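Local coordinates for protein chitooligosaccharide oxidase (Gibberella zeae, PDB 6Y0R) that oxidises the C1 hydroxyl of chitooligosaccharides to the lactone, using a bicovalently bound FAD and passing the electrons to oxygen to give hydrogen peroxide, at residues C30-Q33 with P37-A40; H162-G167 with V220-Q225; D180-A185 with G208-G213. All blocks are in the same frame, centred on the assembly; numbering follows the deposited sequence.

Contact 1 of 3, residues C30-Q33 with P37-A40; sequences CLTQ and PTDA
Thr38 lays its methyl group against the flank of Leu31, and this one methyl carries most of the contact. CG2 of Thr38 sits 3.6 Å from CB of Leu31 and 3.8 Å from Leu31 CD1, so it rests on the root of the leucine and one of its two branches. The two side chains cross obliquely. On the threonine, chi1 of 73° sets OG1 between the backbone N and the carbonyl carbon, which swings CG2 round to face the helix. OG1 itself comes only loosely near the helix, 4.4 Å from Thr32 CG2, and no hydrogen bond spans the two segments. The hydroxyl of Thr32 is instead turned back into its own helix, bonded to the carbonyls of Asn28 and Ser29. What results is a small, partly buried apolar touch, with Leu31 as its buried member. Leu31 also packs on Ala76 and Cys79 of helix 70-83 and on Ala63 of strand 63-65; Cys30 is tied to Cys79 by a disulfide. Helix 26-33 is thereby held against helix 70-83, with strand 38-39 at the margin of the four-stranded sheet.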
loop_
_atom_site.group_PDB
_atom_site.type_symbol
_atom_site.label_atom_id
_atom_site.label_comp_id
_atom_site.label_asym_id
_atom_site.label_seq_id
_atom_site.Cartn_x
_atom_site.Cartn_y
_atom_site.Cartn_z
ATOM N N CYS A 30 1.873 20.337 26.765
ATOM C CA CYS A 30 1.945 18.955 27.316
ATOM C C CYS A 30 3.166 18.261 26.710
ATOM O O CYS A 30 3.933 17.664 27.457
ATOM C CB CYS A 30 0.682 18.126 27.059
ATOM S SG CYS A 30 0.737 16.463 27.788
ATOM N N LEU A 31 3.321 18.339 25.388
ATOM C CA LEU A 31 4.420 17.650 24.659
ATOM C C LEU A 31 5.777 18.211 25.117
ATOM O O LEU A 31 6.657 17.410 25.483
ATOM C CB LEU A 31 4.206 17.830 23.149
ATOM C CG LEU A 31 3.040 17.031 22.554
ATOM C CD1 LEU A 31 2.807 17.432 21.116
ATOM C CD2 LEU A 31 3.254 15.530 22.680
ATOM N N THR A 32 5.936 19.525 25.099
ATOM C CA THR A 32 7.195 20.210 25.518
ATOM C C THR A 32 7.531 19.780 26.962
ATOM O O THR A 32 8.671 19.282 27.219
ATOM C CB THR A 32 7.053 21.720 25.295
ATOM O OG1 THR A 32 5.896 22.153 25.998
ATOM C CG2 THR A 32 6.907 22.100 23.843
ATOM N N GLN A 33 6.553 19.845 27.865
ATOM C CA GLN A 33 6.754 19.484 29.292
ATOM C C GLN A 33 7.091 17.994 29.420
ATOM O O GLN A 33 7.820 17.630 30.356
ATOM C CB GLN A 33 5.547 19.920 30.122
ATOM C CG GLN A 33 5.414 21.440 30.200
ATOM C CD GLN A 33 4.481 21.925 31.289
ATOM O OE1 GLN A 33 4.562 21.498 32.443
ATOM N NE2 GLN A 33 3.589 22.840 30.931
ATOM N N PRO A 37 10.118 15.900 21.434
ATOM C CA PRO A 37 10.479 16.860 20.399
ATOM C C PRO A 37 9.247 17.193 19.555
ATOM O O PRO A 37 8.468 16.282 19.259
ATOM C CB PRO A 37 11.550 16.153 19.541
ATOM C CG PRO A 37 11.972 14.963 20.356
ATOM C CD PRO A 37 10.844 14.633 21.319
ATOM N N THR A 38 9.066 18.450 19.203
ATOM C CA THR A 38 7.953 18.904 18.342
ATOM C C THR A 38 8.451 19.936 17.332
ATOM O O THR A 38 9.555 20.505 17.559
ATOM C CB THR A 38 6.779 19.439 19.181
ATOM O OG1 THR A 38 7.159 20.708 19.710
ATOM C CG2 THR A 38 6.366 18.505 20.297
ATOM N N ASP A 39 7.653 20.168 16.296
ATOM C CA ASP A 39 7.925 21.190 15.261
ATOM C C ASP A 39 7.075 22.418 15.593
ATOM O O ASP A 39 5.919 22.261 15.914
ATOM C CB ASP A 39 7.569 20.702 13.855
ATOM C CG ASP A 39 8.400 19.548 13.323
ATOM O OD1 ASP A 39 9.527 19.396 13.732
ATOM O OD2 ASP A 39 7.887 18.830 12.499
ATOM N N ALA A 40 7.677 23.596 15.557
ATOM C CA ALA A 40 6.933 24.835 15.844
ATOM C C ALA A 40 6.040 25.142 14.652
ATOM O O ALA A 40 6.514 25.061 13.537
ATOM C CB ALA A 40 7.893 25.967 16.114
#

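Contact 2 of 3, residues H162-G167 with V220-Q225. With FAD (flavin-adenine dinucleotide), chain B.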
loop_
_atom_site.group_PDB
_atom_site.type_symbol
_atom_site.label_atom_id
_atom_site.label_comp_id
_atom_site.label_asym_id
_atom_site.label_seq_id
_atom_site.Cartn_x
_atom_site.Cartn_y
_atom_site.Cartn_z
ATOM N N HIS A 162 2.584 0.862 4.683
ATOM C CA HIS A 162 2.560 -0.193 3.652
ATOM C C HIS A 162 2.157 -1.519 4.269
ATOM O O HIS A 162 1.217 -2.152 3.804
ATOM C CB HIS A 162 3.987 -0.291 3.063
ATOM C CG HIS A 162 4.075 -1.015 1.769
ATOM N ND1 HIS A 162 4.816 -2.177 1.592
ATOM C CD2 HIS A 162 3.575 -0.677 0.570
ATOM C CE1 HIS A 162 4.745 -2.492 0.294
ATOM N NE2 HIS A 162 4.005 -1.598 -0.343
ATOM N N ALA A 163 2.894 -1.945 5.305
ATOM C CA ALA A 163 2.698 -3.277 5.924
ATOM C C ALA A 163 1.412 -3.318 6.749
ATOM O O ALA A 163 0.835 -4.398 6.830
ATOM C CB ALA A 163 3.860 -3.648 6.812
ATOM N N LEU A 164 0.979 -2.215 7.330
ATOM C CA LEU A 164 -0.239 -2.228 8.188
ATOM C C LEU A 164 -1.504 -2.377 7.349
ATOM O O LEU A 164 -2.587 -2.625 7.935
ATOM C CB LEU A 164 -0.232 -0.979 9.061
ATOM C CG LEU A 164 0.873 -0.933 10.126
ATOM C CD1 LEU A 164 0.886 0.419 10.807
ATOM C CD2 LEU A 164 0.792 -2.081 11.110
ATOM N N HIS A 165 -1.422 -2.199 6.028
ATOM C CA HIS A 165 -2.606 -2.355 5.139
ATOM C C HIS A 165 -2.398 -3.432 4.086
ATOM O O HIS A 165 -3.374 -3.682 3.334
ATOM C CB HIS A 165 -2.929 -1.015 4.466
ATOM C CG HIS A 165 -3.079 0.059 5.488
ATOM N ND1 HIS A 165 -4.241 0.314 6.161
ATOM C CD2 HIS A 165 -2.154 0.904 5.985
ATOM C CE1 HIS A 165 -4.057 1.327 7.011
ATOM N NE2 HIS A 165 -2.717 1.635 6.973
ATOM N N GLY A 166 -1.205 -4.010 3.955
ATOM C CA GLY A 166 -1.028 -5.090 2.981
ATOM C C GLY A 166 0.412 -5.128 2.521
ATOM O O GLY A 166 1.287 -5.611 3.295
ATOM N N GLY A 167 0.631 -4.497 1.379
ATOM C CA GLY A 167 1.975 -4.314 0.799
ATOM C C GLY A 167 2.213 -5.254 -0.359
ATOM O O GLY A 167 2.661 -6.377 -0.144
ATOM N N VAL A 220 5.392 0.813 16.690
ATOM C CA VAL A 220 6.762 1.416 16.823
ATOM C C VAL A 220 7.832 0.386 16.443
ATOM O O VAL A 220 8.980 0.820 16.292
ATOM C CB VAL A 220 7.027 1.949 18.246
ATOM C CG1 VAL A 220 6.187 3.162 18.528
ATOM C CG2 VAL A 220 6.786 0.875 19.287
ATOM N N GLU A 221 7.477 -0.872 16.285
ATOM C CA GLU A 221 8.363 -1.955 15.782
ATOM C C GLU A 221 7.525 -3.034 15.108
ATOM O O GLU A 221 6.464 -3.461 15.624
ATOM C CB GLU A 221 9.193 -2.567 16.914
ATOM C CG GLU A 221 10.361 -3.406 16.407
ATOM C CD GLU A 221 11.141 -4.117 17.510
ATOM O OE1 GLU A 221 12.155 -3.553 17.948
ATOM O OE2 GLU A 221 10.728 -5.244 17.919
ATOM N N LEU A 222 8.039 -3.543 14.007
ATOM C CA LEU A 222 7.476 -4.676 13.284
ATOM C C LEU A 222 8.554 -5.736 13.204
ATOM O O LEU A 222 9.698 -5.367 12.892
ATOM C CB LEU A 222 7.073 -4.245 11.870
ATOM C CG LEU A 222 5.927 -3.240 11.853
ATOM C CD1 LEU A 222 5.804 -2.569 10.504
ATOM C CD2 LEU A 222 4.648 -3.970 12.221
ATOM N N GLU A 223 8.182 -6.977 13.455
ATOM C CA GLU A 223 9.124 -8.107 13.322
ATOM C C GLU A 223 8.643 -8.978 12.176
ATOM O O GLU A 223 7.462 -9.296 12.101
ATOM C CB GLU A 223 9.223 -8.899 14.625
ATOM C CG GLU A 223 10.280 -9.996 14.543
ATOM C CD GLU A 223 10.698 -10.601 15.872
ATOM O OE1 GLU A 223 9.873 -10.556 16.843
ATOM O OE2 GLU A 223 11.855 -11.102 15.927
ATOM N N PHE A 224 9.566 -9.459 11.358
ATOM C CA PHE A 224 9.272 -10.295 10.177
ATOM C C PHE A 224 10.205 -11.503 10.113
ATOM O O PHE A 224 11.363 -11.409 10.545
ATOM C CB PHE A 224 9.519 -9.513 8.879
ATOM C CG PHE A 224 8.704 -8.253 8.710
ATOM C CD1 PHE A 224 9.106 -7.070 9.302
ATOM C CD2 PHE A 224 7.508 -8.300 7.996
ATOM C CE1 PHE A 224 8.341 -5.921 9.161
ATOM C CE2 PHE A 224 6.736 -7.154 7.858
ATOM C CZ PHE A 224 7.174 -5.967 8.421
ATOM N N GLN A 225 9.732 -12.551 9.475
ATOM C CA GLN A 225 10.587 -13.662 9.000
ATOM C C GLN A 225 10.997 -13.311 7.571
ATOM O O GLN A 225 10.148 -13.406 6.649
ATOM C CB GLN A 225 9.866 -15.005 9.056
ATOM C CG GLN A 225 10.745 -16.156 8.563
ATOM C CD GLN A 225 12.065 -16.253 9.302
ATOM O OE1 GLN A 225 12.089 -16.277 10.528
ATOM N NE2 GLN A 225 13.181 -16.260 8.573
HETATM P PA FAD B . 1.587 7.278 5.733
HETATM O O1A FAD B . 0.846 8.341 5.029
HETATM O O2A FAD B . 2.659 7.628 6.685
HETATM O O5B FAD B . 0.579 6.308 6.494
HETATM C C5B FAD B . -0.427 5.564 5.805
HETATM C C4B FAD B . -1.501 5.139 6.790
HETATM O O4B FAD B . -0.924 4.244 7.775
HETATM C C3B FAD B . -2.165 6.246 7.634
HETATM O O3B FAD B . -3.487 5.858 8.033
HETATM C C2B FAD B . -1.263 6.304 8.859
HETATM O O2B FAD B . -1.854 6.924 10.004
HETATM C C1B FAD B . -0.972 4.842 9.065
HETATM N N9A FAD B . 0.281 4.562 9.748
HETATM C C8A FAD B . 1.538 4.788 9.252
HETATM N N7A FAD B . 2.491 4.434 10.107
HETATM C C5A FAD B . 1.803 3.961 11.218
HETATM C C6A FAD B . 2.240 3.451 12.456
HETATM N N6A FAD B . 3.537 3.305 12.736
HETATM N N1A FAD B . 1.303 3.091 13.377
HETATM C C2A FAD B . 0.009 3.278 13.047
HETATM N N3A FAD B . -0.519 3.725 11.904
HETATM C C4A FAD B . 0.437 4.060 11.017
HETATM N N1 FAD B . 1.481 0.183 -2.371
HETATM C C2 FAD B . 1.674 -1.110 -2.672
HETATM O O2 FAD B . 1.022 -2.029 -2.056
HETATM N N3 FAD B . 2.599 -1.451 -3.617
HETATM C C4 FAD B . 3.364 -0.527 -4.310
HETATM O O4 FAD B . 4.201 -0.903 -5.149
HETATM C C4X FAD B . 3.188 0.844 -4.004
HETATM N N5 FAD B . 3.950 1.757 -4.611
HETATM C C5X FAD B . 3.844 3.064 -4.189
HETATM C C6 FAD B . 4.695 4.047 -4.762
HETATM C C7 FAD B . 4.604 5.375 -4.380
HETATM C C7M FAD B . 5.495 6.424 -5.016
HETATM C C8 FAD B . 3.670 5.760 -3.333
HETATM C C8M FAD B . 3.592 7.166 -2.772
HETATM C C9 FAD B . 2.805 4.776 -2.809
HETATM C C9A FAD B . 2.875 3.440 -3.225
HETATM N N10 FAD B . 2.036 2.465 -2.658
HETATM C C10 FAD B . 2.187 1.117 -3.003
HETATM C "C1'" FAD B . 1.001 2.810 -1.679
HETATM C "C2'" FAD B . 1.520 2.668 -0.247
HETATM O "O2'" FAD B . 1.578 1.292 0.136
HETATM C "C3'" FAD B . 0.585 3.423 0.661
HETATM O "O3'" FAD B . 0.623 4.799 0.217
HETATM C "C4'" FAD B . 1.028 3.277 2.118
HETATM O "O4'" FAD B . -0.082 3.409 3.024
HETATM C "C5'" FAD B . 2.073 4.312 2.423
HETATM O "O5'" FAD B . 2.661 4.086 3.719
HETATM P P FAD B . 3.414 5.304 4.397
HETATM O O1P FAD B . 3.950 4.852 5.704
HETATM O O2P FAD B . 4.355 5.967 3.460
HETATM O O3P FAD B . 2.192 6.358 4.556
#
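Helix 159-165 of the PCMH-type FAD-binding domain lies between the cofactor and strand 218-228, and Ala163, Leu164, Leu222 and Phe224 form its apolar seam with that strand. Ala163 sends its methyl toward the sheet, where CB meets Leu222 CD1 at 4.3 Å. The same methyl lies at the edge of the Phe224 ring, close to the ring plane, with the para carbon CZ 4.4 Å from Ala163 CB. Leu222 divides its branches: CD1 goes to the alanine, and CD2 lies 4.4 Å from Leu164 CD2. All these approaches are loose and purely apolar, and all four residues are buried.

Leu164 works on two fronts: while CD2 faces the strand, CD1 reaches the adenine of FAD, 3.7 Å from C4A. At the end of the helix the backbone O of His162 accepts a hydrogen bond from ND2 of Asn446, a residue that also bonds FAD. Gly166 leaves the helix with positive phi, a conformation that suits glycine, and the backbone N of Gly167 is bonded to the hydroxyl of Tyr444, which also bonds FAD. His165 bonds the ribose next to the adenine: with CG anti to the carbonyl carbon (chi1 -54°) its ring is turned toward the dinucleotide, and NE2 donates to FAD O4B at 3.3 Å with an N-H...O angle of 148°.

Contact 3 of 3, residues D180-A185 with G208-G213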
loop_
_atom_site.group_PDB
_atom_site.type_symbol
_atom_site.label_atom_id
_atom_site.label_comp_id
_atom_site.label_asym_id
_atom_site.label_seq_id
_atom_site.Cartn_x
_atom_site.Cartn_y
_atom_site.Cartn_z
ATOM N N ASP A 180 2.151 -10.698 5.370
ATOM C CA ASP A 180 2.127 -12.189 5.426
ATOM C C ASP A 180 3.414 -12.692 6.069
ATOM O O ASP A 180 3.396 -13.865 6.521
ATOM C CB ASP A 180 1.776 -12.816 4.087
ATOM C CG ASP A 180 0.307 -12.567 3.696
ATOM O OD1 ASP A 180 -0.572 -12.740 4.588
ATOM O OD2 ASP A 180 0.035 -12.250 2.502
ATOM N N LEU A 181 4.469 -11.890 6.164
ATOM C CA LEU A 181 5.706 -12.404 6.820
ATOM C C LEU A 181 5.896 -11.746 8.176
ATOM O O LEU A 181 6.932 -11.949 8.814
ATOM C CB LEU A 181 6.893 -12.153 5.891
ATOM C CG LEU A 181 6.940 -13.085 4.668
ATOM C CD1 LEU A 181 8.161 -12.800 3.814
ATOM C CD2 LEU A 181 6.904 -14.540 5.079
ATOM N N MET A 182 4.926 -10.957 8.626
ATOM C CA MET A 182 4.969 -10.348 9.951
ATOM C C MET A 182 4.764 -11.447 10.999
ATOM O O MET A 182 3.820 -12.258 10.864
ATOM C CB MET A 182 3.900 -9.255 10.086
ATOM C CG MET A 182 4.113 -8.331 11.264
ATOM S SD MET A 182 2.751 -7.089 11.437
ATOM C CE MET A 182 2.791 -6.478 9.761
ATOM N N ILE A 183 5.617 -11.473 12.013
ATOM C CA ILE A 183 5.530 -12.466 13.114
ATOM C C ILE A 183 5.337 -11.756 14.453
ATOM O O ILE A 183 5.047 -12.463 15.440
ATOM C CB ILE A 183 6.759 -13.385 13.119
ATOM C CG1 ILE A 183 8.059 -12.624 13.357
ATOM C CG2 ILE A 183 6.790 -14.205 11.848
ATOM C CD1 ILE A 183 9.257 -13.564 13.472
ATOM N N GLY A 184 5.511 -10.453 14.526
ATOM C CA GLY A 184 5.302 -9.724 15.786
ATOM C C GLY A 184 5.232 -8.243 15.577
ATOM O O GLY A 184 5.608 -7.784 14.513
ATOM N N ALA A 185 4.747 -7.507 16.566
ATOM C CA ALA A 185 4.736 -6.032 16.518
ATOM C C ALA A 185 4.740 -5.477 17.937
ATOM O O ALA A 185 4.224 -6.139 18.861
ATOM C CB ALA A 185 3.523 -5.509 15.752
ATOM N N GLY A 208 -5.656 -7.419 13.925
ATOM C CA GLY A 208 -6.101 -6.122 13.411
ATOM C C GLY A 208 -4.992 -5.357 12.751
ATOM O O GLY A 208 -5.270 -4.611 11.780
ATOM N N ILE A 209 -3.764 -5.432 13.294
ATOM C CA ILE A 209 -2.623 -4.627 12.761
ATOM C C ILE A 209 -2.301 -5.120 11.349
ATOM O O ILE A 209 -1.781 -4.320 10.565
ATOM C CB ILE A 209 -1.437 -4.673 13.743
ATOM C CG1 ILE A 209 -1.470 -3.436 14.652
ATOM C CG2 ILE A 209 -0.066 -4.822 13.095
ATOM C CD1 ILE A 209 -2.615 -3.387 15.531
ATOM N N ARG A 210 -2.563 -6.387 11.073
ATOM C CA ARG A 210 -2.236 -7.041 9.781
ATOM C C ARG A 210 -3.388 -6.747 8.822
ATOM O O ARG A 210 -4.094 -7.669 8.428
ATOM C CB ARG A 210 -1.895 -8.523 9.972
ATOM C CG ARG A 210 -0.584 -8.744 10.730
ATOM C CD ARG A 210 -0.218 -10.217 10.754
ATOM N NE ARG A 210 -1.237 -10.874 11.573
ATOM C CZ ARG A 210 -1.554 -12.180 11.556
ATOM N NH1 ARG A 210 -2.541 -12.611 12.350
ATOM N NH2 ARG A 210 -0.952 -13.024 10.721
ATOM N N GLY A 211 -3.581 -5.464 8.493
ATOM C CA GLY A 211 -4.504 -5.060 7.423
ATOM C C GLY A 211 -5.294 -3.823 7.787
ATOM O O GLY A 211 -5.797 -3.120 6.847
ATOM N N ALA A 212 -5.445 -3.517 9.080
ATOM C CA ALA A 212 -6.195 -2.320 9.545
ATOM C C ALA A 212 -5.386 -1.626 10.635
ATOM O O ALA A 212 -5.919 -1.057 11.587
ATOM C CB ALA A 212 -7.572 -2.761 10.016
ATOM N N GLY A 213 -4.068 -1.609 10.455
ATOM C CA GLY A 213 -3.134 -1.243 11.530
ATOM C C GLY A 213 -3.018 0.232 11.864
ATOM O O GLY A 213 -2.146 0.534 12.703
HETATM O O HOH W 1 1.005 -12.602 8.922
#
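Met182 and Arg210 meet in two ways, through apolar atoms and through a water, where helix 203-212 packs on strand 182-188 of the antiparallel sheet in the PCMH-type FAD-binding domain. The apolar part centres on the methionine sulfur. Its SD lies 3.8 Å from CG of Arg210 and 4.0 Å from CG2 of Ile209, so the sulfur touches two consecutive residues of helix 203-212. Against Ile209 the methionine side chain runs at about a right angle, whereas its meeting with the arginine is oblique. Met182 reaches out fully extended through its first two torsions (chi1 -164°, chi2 -177°) and bends only at chi3, which carries the terminal CE to 4.2 Å from Arg210 CG. Met182 also packs against Leu222 of the neighbouring strand 218-228, and Ile209 packs on Phe216.

The polar part is indirect, since no hydrogen bond joins the segments directly. A water lies in the plane of the Arg210 guanidinium, at its edge, and accepts from NH2 at 2.7 Å. The same water donates to Met182 O at 3.4 Å, a weak bond. The bend at chi3 (-67°) turns the guanidinium off the line of the methylenes, whose CG rests on the sulfur, and NE is bonded to the carbonyl of Phe206, one turn back in the helix.

Between charges there is no pairing across the contact: Asp180 OD1 stays 6.2 Å from Arg210 NH2, and the aspartate forms its salt bridge with Arg399 instead. Any attraction between the two probably acts only at long range. The chemistry thus splits the arginine in two, its methylene chain serving as a greasy surface for the sulfur while its charged head is held by a helix carbonyl and a water.

From the N terminus, contact 1 closes first, a short turn in which only three residues separate segments 30-33 and 37-40, on helix 26-33 and strand 38-39. It is complete well before the others begin and stands apart, its centre about 28 Å from that of contact 2 and about 30 Å from that of contact 3. Contact 2 then opens at helix 159-165 and closes with strand 218-228; within this long excursion contact 3 opens and closes, joining strand 182-188 to helix 203-212. The inner and outer contacts touch: strands 182-188 and 218-228 are antiparallel neighbours, with Glu223 O 2.9 Å from Ile183 N, so both helices are tied to one sheet of the FAD-binding domain.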